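Local coordinates for protein restriction endonuclease LpnPI (Legionella pneumophila subsp. pneumophila str. Philadelphia 1, PDB 4RZL) that is the N-terminal SRA-type DNA-recognition domain of a restriction endonuclease that probably cleaves DNA carrying modified cytosines, at residues 24-30 and 145-151; 96-102 and 178-182. One frame throughout, in Å; residues are numbered along the deposited sequence.

Interaction 1 of 2, residues 24-30 and 145-151; sequences IDAVYEG and RSVQFKG
Residues 24-30 and 145-151 run antiparallel, their end-to-end directions 164° apart. Tyr28 faces Val147 as the hydrogen-bonded pair: Tyr28 N to Val147 O is 2.7 Å and Val147 N to Tyr28 O is 2.9 Å. Val27 and Gln148 form the adjoining non-hydrogen-bonded pair. The ladder is then interrupted. Asp25 takes a left-handed backbone (phi 64°, psi 14°), and both Asp25 and Ala26 face Phe149. Asp25 N donates to Phe149 O at 2.7 Å, and Phe149 N to Ala26 O at 3.2 Å, a pattern that fits a G1 beta bulge. The m rotamer of Asp25 brings OD1 2.9 Å from Lys150 NZ in a salt bridge, while Gln148 NE2 donates to Asp25 O at 3.0 Å. Tyr28 (chi1 m) sets CE1 3.8 Å from Phe149 CB. Phe149 is in the t rotamer, with CE2 4.3 Å from Ile24 CD1. Around the contact, Tyr28 stacks on Tyr12, Phe149 meets Phe135 of strand 132-137, and helix 40-44 touches Tyr28 and Val147.

Interaction 2 of 2, residues 96-102 and 178-182; sequences HPGHDIH and FQNYR
An Asx turn at Asp100-His102 ends the segment 96-102, part of the loop between strand 87-91 and helix 108-119. The segment packs on residues 178-182 of strand 176-187 in the SRA-type domain. No backbone hydrogen bond joins the two segments. The nearest CA pairs are Pro97 with Phe178 at 5.9 Å and Ile101 with Gln179 at 5.4 Å. The strand is extended. In the loop, His96 and His99 are beta-like, Pro97 and Asp100 polyproline-II-like, and Gly98 adopts phi 159° and psi -68°. Ile101 then turns helical (-51°, -34°). In the Asx turn, His102 N donates to Asp100 OD2 at 2.9 Å.

Van der Waals packing on the strand centres on Ile101, the most covered residue of the contact. Its CA-to-CB bond points toward the strand and both chi angles are t. Its CB lies 3.7 Å from the backbone Gln179 O. Its CD1 makes an apolar contact with Tyr181 CE1 at 3.8 Å.

Two CH-pi contacts follow. Ile101 CD1 sits over the face of the Tyr181 ring, 3.7 Å from the centroid and 5° off the normal. Pro97 CD lies off-centre, 4.2 Å from the centroid of the ring of Phe178, whose chi1 is p.

Helix 108-119 touches both His102 and Tyr181. These two side chains make the polar link between the segments, a short hydrogen bond of 2.6 Å between His102 NE2 and Tyr181 OH.

Overall arrangement
From the N terminus, residues 24-30 come first and pair with residues 145-151, so interaction 1 closes a loop of 114 intervening residues. Residues 96-102 fall within that loop. Their partner, 178-182, comes only after 145-151, with 75 residues between the two halves of interaction 2. The two closures therefore cross. Interaction 1 adds the short strand 27-28, which also pairs with strand 11-12, to strand 147-155. Interaction 2 lays the loop between strand 87-91 and helix 108-119 on strand 176-187. Strands 147-155 and 176-187 are neighbours in one mixed sheet. The contacts lie on opposite sides of the chain's centre, with their own centres about 28 Å apart, and do not touch.

Interaction 1 of 2, residues 24-30 and 145-151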
loop_
_atom_site.group_PDB
_atom_site.type_symbol
_atom_site.label_atom_id
_atom_site.label_comp_id
_atom_site.label_asym_id
_atom_site.label_seq_id
_atom_site.Cartn_x
_atom_site.Cartn_y
_atom_site.Cartn_z
ATOM N N ILE A 24 1.210 -10.908 7.355
ATOM C CA ILE A 24 0.903 -9.733 8.171
ATOM C C ILE A 24 1.986 -9.476 9.214
ATOM O O ILE A 24 2.305 -10.347 10.029
ATOM C CB ILE A 24 -0.460 -9.868 8.880
ATOM C CG1 ILE A 24 -1.603 -9.681 7.878
ATOM C CG2 ILE A 24 -0.574 -8.853 10.026
ATOM C CD1 ILE A 24 -1.678 -8.277 7.287
ATOM N N ASP A 25 2.579 -8.287 9.111
ATOM C CA ASP A 25 3.601 -7.760 10.017
ATOM C C ASP A 25 4.913 -8.545 10.042
ATOM O O ASP A 25 5.749 -8.326 10.913
ATOM C CB ASP A 25 3.035 -7.626 11.427
ATOM C CG ASP A 25 1.987 -6.524 11.519
ATOM O OD1 ASP A 25 1.950 -5.669 10.599
ATOM O OD2 ASP A 25 1.218 -6.498 12.502
ATOM N N ALA A 26 5.109 -9.430 9.074
ATOM C CA ALA A 26 6.407 -10.072 8.908
ATOM C C ALA A 26 7.386 -9.039 8.344
ATOM O O ALA A 26 6.968 -8.098 7.674
ATOM C CB ALA A 26 6.306 -11.284 7.994
ATOM N N VAL A 27 8.673 -9.216 8.616
ATOM C CA VAL A 27 9.708 -8.282 8.174
ATOM C C VAL A 27 10.521 -8.895 7.041
ATOM O O VAL A 27 10.860 -10.081 7.070
ATOM C CB VAL A 27 10.634 -7.891 9.350
ATOM C CG1 VAL A 27 11.910 -7.217 8.864
ATOM C CG2 VAL A 27 9.876 -6.999 10.353
ATOM N N TYR A 28 10.790 -8.089 6.022
ATOM C CA TYR A 28 11.492 -8.552 4.835
ATOM C C TYR A 28 12.758 -7.727 4.658
ATOM O O TYR A 28 12.700 -6.542 4.389
ATOM C CB TYR A 28 10.581 -8.460 3.607
ATOM C CG TYR A 28 9.348 -9.319 3.780
ATOM C CD1 TYR A 28 8.240 -8.848 4.472
ATOM C CD2 TYR A 28 9.320 -10.630 3.302
ATOM C CE1 TYR A 28 7.112 -9.654 4.661
ATOM C CE2 TYR A 28 8.211 -11.437 3.480
ATOM C CZ TYR A 28 7.106 -10.947 4.159
ATOM O OH TYR A 28 6.007 -11.765 4.335
ATOM N N GLU A 29 13.901 -8.373 4.836
ATOM C CA GLU A 29 15.180 -7.672 4.887
ATOM C C GLU A 29 15.671 -7.252 3.515
ATOM O O GLU A 29 15.581 -8.008 2.547
ATOM C CB GLU A 29 16.214 -8.549 5.580
ATOM C CG GLU A 29 15.897 -8.728 7.055
ATOM C CD GLU A 29 17.061 -9.270 7.848
ATOM O OE1 GLU A 29 17.479 -10.417 7.577
ATOM O OE2 GLU A 29 17.564 -8.538 8.725
ATOM N N GLY A 30 16.187 -6.033 3.443
ATOM C CA GLY A 30 16.771 -5.507 2.223
ATOM C C GLY A 30 18.210 -5.961 1.998
ATOM O O GLY A 30 18.807 -6.635 2.843
ATOM N N ARG A 145 17.190 -0.878 4.639
ATOM C CA ARG A 145 16.176 -0.895 3.588
ATOM C C ARG A 145 15.115 -1.963 3.852
ATOM O O ARG A 145 14.232 -2.182 3.028
ATOM C CB ARG A 145 16.822 -1.164 2.225
ATOM C CG ARG A 145 17.939 -0.189 1.871
ATOM C CD ARG A 145 17.404 1.123 1.346
ATOM N NE ARG A 145 16.908 0.988 -0.021
ATOM C CZ ARG A 145 17.676 1.034 -1.109
ATOM N NH1 ARG A 145 18.993 1.214 -1.003
ATOM N NH2 ARG A 145 17.126 0.904 -2.312
ATOM N N SER A 146 15.197 -2.618 5.001
ATOM C CA SER A 146 14.220 -3.659 5.347
ATOM C C SER A 146 12.811 -3.084 5.501
ATOM O O SER A 146 12.650 -1.933 5.927
ATOM C CB SER A 146 14.645 -4.372 6.634
ATOM O OG SER A 146 15.940 -4.918 6.484
ATOM N N VAL A 147 11.799 -3.881 5.155
ATOM C CA VAL A 147 10.409 -3.436 5.245
ATOM C C VAL A 147 9.515 -4.426 6.003
ATOM O O VAL A 147 9.881 -5.580 6.227
ATOM C CB VAL A 147 9.780 -3.207 3.840
ATOM C CG1 VAL A 147 10.589 -2.189 3.053
ATOM C CG2 VAL A 147 9.640 -4.530 3.057
ATOM N N GLN A 148 8.341 -3.951 6.402
ATOM C CA GLN A 148 7.346 -4.784 7.049
ATOM C C GLN A 148 6.057 -4.725 6.239
ATOM O O GLN A 148 5.630 -3.646 5.845
ATOM C CB GLN A 148 7.118 -4.320 8.482
ATOM C CG GLN A 148 6.043 -5.104 9.237
ATOM C CD GLN A 148 5.787 -4.554 10.631
ATOM O OE1 GLN A 148 5.580 -3.354 10.809
ATOM N NE2 GLN A 148 5.838 -5.430 11.635
ATOM N N PHE A 149 5.470 -5.882 5.956
ATOM C CA PHE A 149 4.179 -5.966 5.269
ATOM C C PHE A 149 3.038 -5.662 6.254
ATOM O O PHE A 149 2.930 -6.296 7.307
ATOM C CB PHE A 149 4.025 -7.354 4.646
ATOM C CG PHE A 149 2.712 -7.583 3.941
ATOM C CD1 PHE A 149 2.360 -6.834 2.825
ATOM C CD2 PHE A 149 1.845 -8.583 4.379
ATOM C CE1 PHE A 149 1.140 -7.052 2.165
ATOM C CE2 PHE A 149 0.630 -8.821 3.717
ATOM C CZ PHE A 149 0.280 -8.049 2.608
ATOM N N LYS A 150 2.195 -4.688 5.929
ATOM C CA LYS A 150 1.122 -4.290 6.847
ATOM C C LYS A 150 -0.255 -4.792 6.404
ATOM O O LYS A 150 -1.219 -4.655 7.141
ATOM C CB LYS A 150 1.077 -2.771 6.993
ATOM C CG LYS A 150 2.429 -2.134 7.350
ATOM C CD LYS A 150 3.011 -2.752 8.606
ATOM C CE LYS A 150 2.263 -2.296 9.865
ATOM N NZ LYS A 150 2.789 -2.956 11.116
ATOM N N GLY A 151 -0.346 -5.342 5.196
ATOM C CA GLY A 151 -1.583 -5.961 4.732
ATOM C C GLY A 151 -2.053 -5.612 3.328
ATOM O O GLY A 151 -1.465 -4.759 2.649
#

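Interaction 2 of 2, residues 96-102 and 178-182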
loop_
_atom_site.group_PDB
_atom_site.type_symbol
_atom_site.label_atom_id
_atom_site.label_comp_id
_atom_site.label_asym_id
_atom_site.label_seq_id
_atom_site.Cartn_x
_atom_site.Cartn_y
_atom_site.Cartn_z
ATOM N N HIS A 96 6.136 18.595 -1.982
ATOM C CA HIS A 96 6.907 19.830 -2.138
ATOM C C HIS A 96 6.186 20.808 -3.071
ATOM O O HIS A 96 5.351 20.393 -3.891
ATOM C CB HIS A 96 8.305 19.536 -2.716
ATOM C CG HIS A 96 9.145 18.635 -1.867
ATOM N ND1 HIS A 96 9.104 17.261 -1.977
ATOM C CD2 HIS A 96 10.064 18.911 -0.911
ATOM C CE1 HIS A 96 9.953 16.730 -1.110
ATOM N NE2 HIS A 96 10.549 17.709 -0.456
ATOM N N PRO A 97 6.520 22.075 -2.951
ATOM C CA PRO A 97 6.039 23.054 -3.906
ATOM C C PRO A 97 6.550 22.741 -5.298
ATOM O O PRO A 97 7.553 22.181 -5.454
ATOM C CB PRO A 97 6.559 24.358 -3.336
ATOM C CG PRO A 97 6.837 24.086 -1.965
ATOM C CD PRO A 97 7.211 22.701 -1.851
ATOM N N GLY A 98 5.753 23.001 -6.284
ATOM C CA GLY A 98 6.129 22.791 -7.652
ATOM C C GLY A 98 5.031 22.648 -8.644
ATOM O O GLY A 98 4.776 23.531 -9.330
ATOM N N HIS A 99 4.276 21.586 -8.570
ATOM C CA HIS A 99 3.282 21.288 -9.538
ATOM C C HIS A 99 1.957 21.165 -8.829
ATOM O O HIS A 99 1.937 21.176 -7.650
ATOM C CB HIS A 99 3.739 20.090 -10.347
ATOM C CG HIS A 99 4.796 20.364 -11.413
ATOM N ND1 HIS A 99 5.715 19.476 -11.741
ATOM C CD2 HIS A 99 4.989 21.417 -12.265
ATOM C CE1 HIS A 99 6.464 19.948 -12.741
ATOM N NE2 HIS A 99 6.024 21.126 -13.044
ATOM N N ASP A 100 0.837 21.213 -9.523
ATOM C CA ASP A 100 -0.502 20.889 -9.051
ATOM C C ASP A 100 -0.536 19.501 -8.388
ATOM O O ASP A 100 0.303 18.635 -8.667
ATOM C CB ASP A 100 -1.487 20.966 -10.228
ATOM C CG ASP A 100 -2.882 20.484 -9.869
ATOM O OD1 ASP A 100 -3.670 21.296 -9.332
ATOM O OD2 ASP A 100 -3.190 19.294 -10.144
ATOM N N ILE A 101 -1.508 19.311 -7.502
ATOM C CA ILE A 101 -1.657 18.090 -6.711
ATOM C C ILE A 101 -1.623 16.819 -7.574
ATOM O O ILE A 101 -1.073 15.802 -7.155
ATOM C CB ILE A 101 -2.971 18.160 -5.876
ATOM C CG1 ILE A 101 -3.225 16.864 -5.089
ATOM C CG2 ILE A 101 -4.173 18.470 -6.767
ATOM C CD1 ILE A 101 -4.332 17.022 -4.025
ATOM N N HIS A 102 -2.149 16.897 -8.794
ATOM C CA HIS A 102 -2.209 15.729 -9.675
ATOM C C HIS A 102 -1.030 15.606 -10.629
ATOM O O HIS A 102 -0.916 14.620 -11.368
ATOM C CB HIS A 102 -3.509 15.759 -10.470
ATOM C CG HIS A 102 -4.729 15.600 -9.620
ATOM N ND1 HIS A 102 -5.774 16.496 -9.637
ATOM C CD2 HIS A 102 -5.065 14.643 -8.719
ATOM C CE1 HIS A 102 -6.707 16.096 -8.791
ATOM N NE2 HIS A 102 -6.305 14.972 -8.221
ATOM N N PHE A 178 0.694 24.561 -1.140
ATOM C CA PHE A 178 0.413 23.536 -2.144
ATOM C C PHE A 178 -0.465 22.457 -1.523
ATOM O O PHE A 178 -0.598 22.393 -0.301
ATOM C CB PHE A 178 1.720 22.934 -2.686
ATOM C CG PHE A 178 2.555 22.258 -1.625
ATOM C CD1 PHE A 178 3.331 23.008 -0.754
ATOM C CD2 PHE A 178 2.558 20.874 -1.499
ATOM C CE1 PHE A 178 4.085 22.396 0.225
ATOM C CE2 PHE A 178 3.308 20.245 -0.531
ATOM C CZ PHE A 178 4.079 20.998 0.339
ATOM N N GLN A 179 -1.059 21.613 -2.363
ATOM C CA GLN A 179 -1.985 20.585 -1.880
ATOM C C GLN A 179 -1.466 19.167 -2.093
ATOM O O GLN A 179 -0.708 18.894 -3.028
ATOM C CB GLN A 179 -3.345 20.734 -2.566
ATOM C CG GLN A 179 -4.134 21.980 -2.183
ATOM C CD GLN A 179 -5.498 21.999 -2.845
ATOM O OE1 GLN A 179 -5.601 22.009 -4.075
ATOM N NE2 GLN A 179 -6.554 21.974 -2.029
ATOM N N ASN A 180 -1.894 18.269 -1.215
ATOM C CA ASN A 180 -1.530 16.868 -1.303
ATOM C C ASN A 180 -2.701 16.042 -0.777
ATOM O O ASN A 180 -3.514 16.538 0.008
ATOM C CB ASN A 180 -0.243 16.586 -0.496
ATOM C CG ASN A 180 0.403 15.227 -0.847
ATOM O OD1 ASN A 180 0.176 14.659 -1.933
ATOM N ND2 ASN A 180 1.190 14.695 0.093
ATOM N N TYR A 181 -2.796 14.783 -1.188
ATOM C CA TYR A 181 -3.896 13.955 -0.710
ATOM C C TYR A 181 -3.596 13.316 0.637
ATOM O O TYR A 181 -2.476 12.866 0.912
ATOM C CB TYR A 181 -4.224 12.859 -1.722
ATOM C CG TYR A 181 -5.133 13.303 -2.847
ATOM C CD1 TYR A 181 -6.298 14.034 -2.595
ATOM C CD2 TYR A 181 -4.809 13.021 -4.163
ATOM C CE1 TYR A 181 -7.116 14.445 -3.631
ATOM C CE2 TYR A 181 -5.623 13.427 -5.207
ATOM C CZ TYR A 181 -6.771 14.137 -4.932
ATOM O OH TYR A 181 -7.571 14.525 -5.973
ATOM N N ARG A 182 -4.616 13.291 1.479
ATOM C CA ARG A 182 -4.645 12.423 2.641
ATOM C C ARG A 182 -5.682 11.348 2.337
ATOM O O ARG A 182 -6.871 11.649 2.175
ATOM C CB ARG A 182 -4.995 13.209 3.904
ATOM C CG ARG A 182 -5.175 12.382 5.161
ATOM C CD ARG A 182 -5.630 13.319 6.256
ATOM N NE ARG A 182 -5.720 12.707 7.568
ATOM C CZ ARG A 182 -6.849 12.245 8.095
ATOM N NH1 ARG A 182 -7.978 12.306 7.398
ATOM N NH2 ARG A 182 -6.847 11.716 9.312
#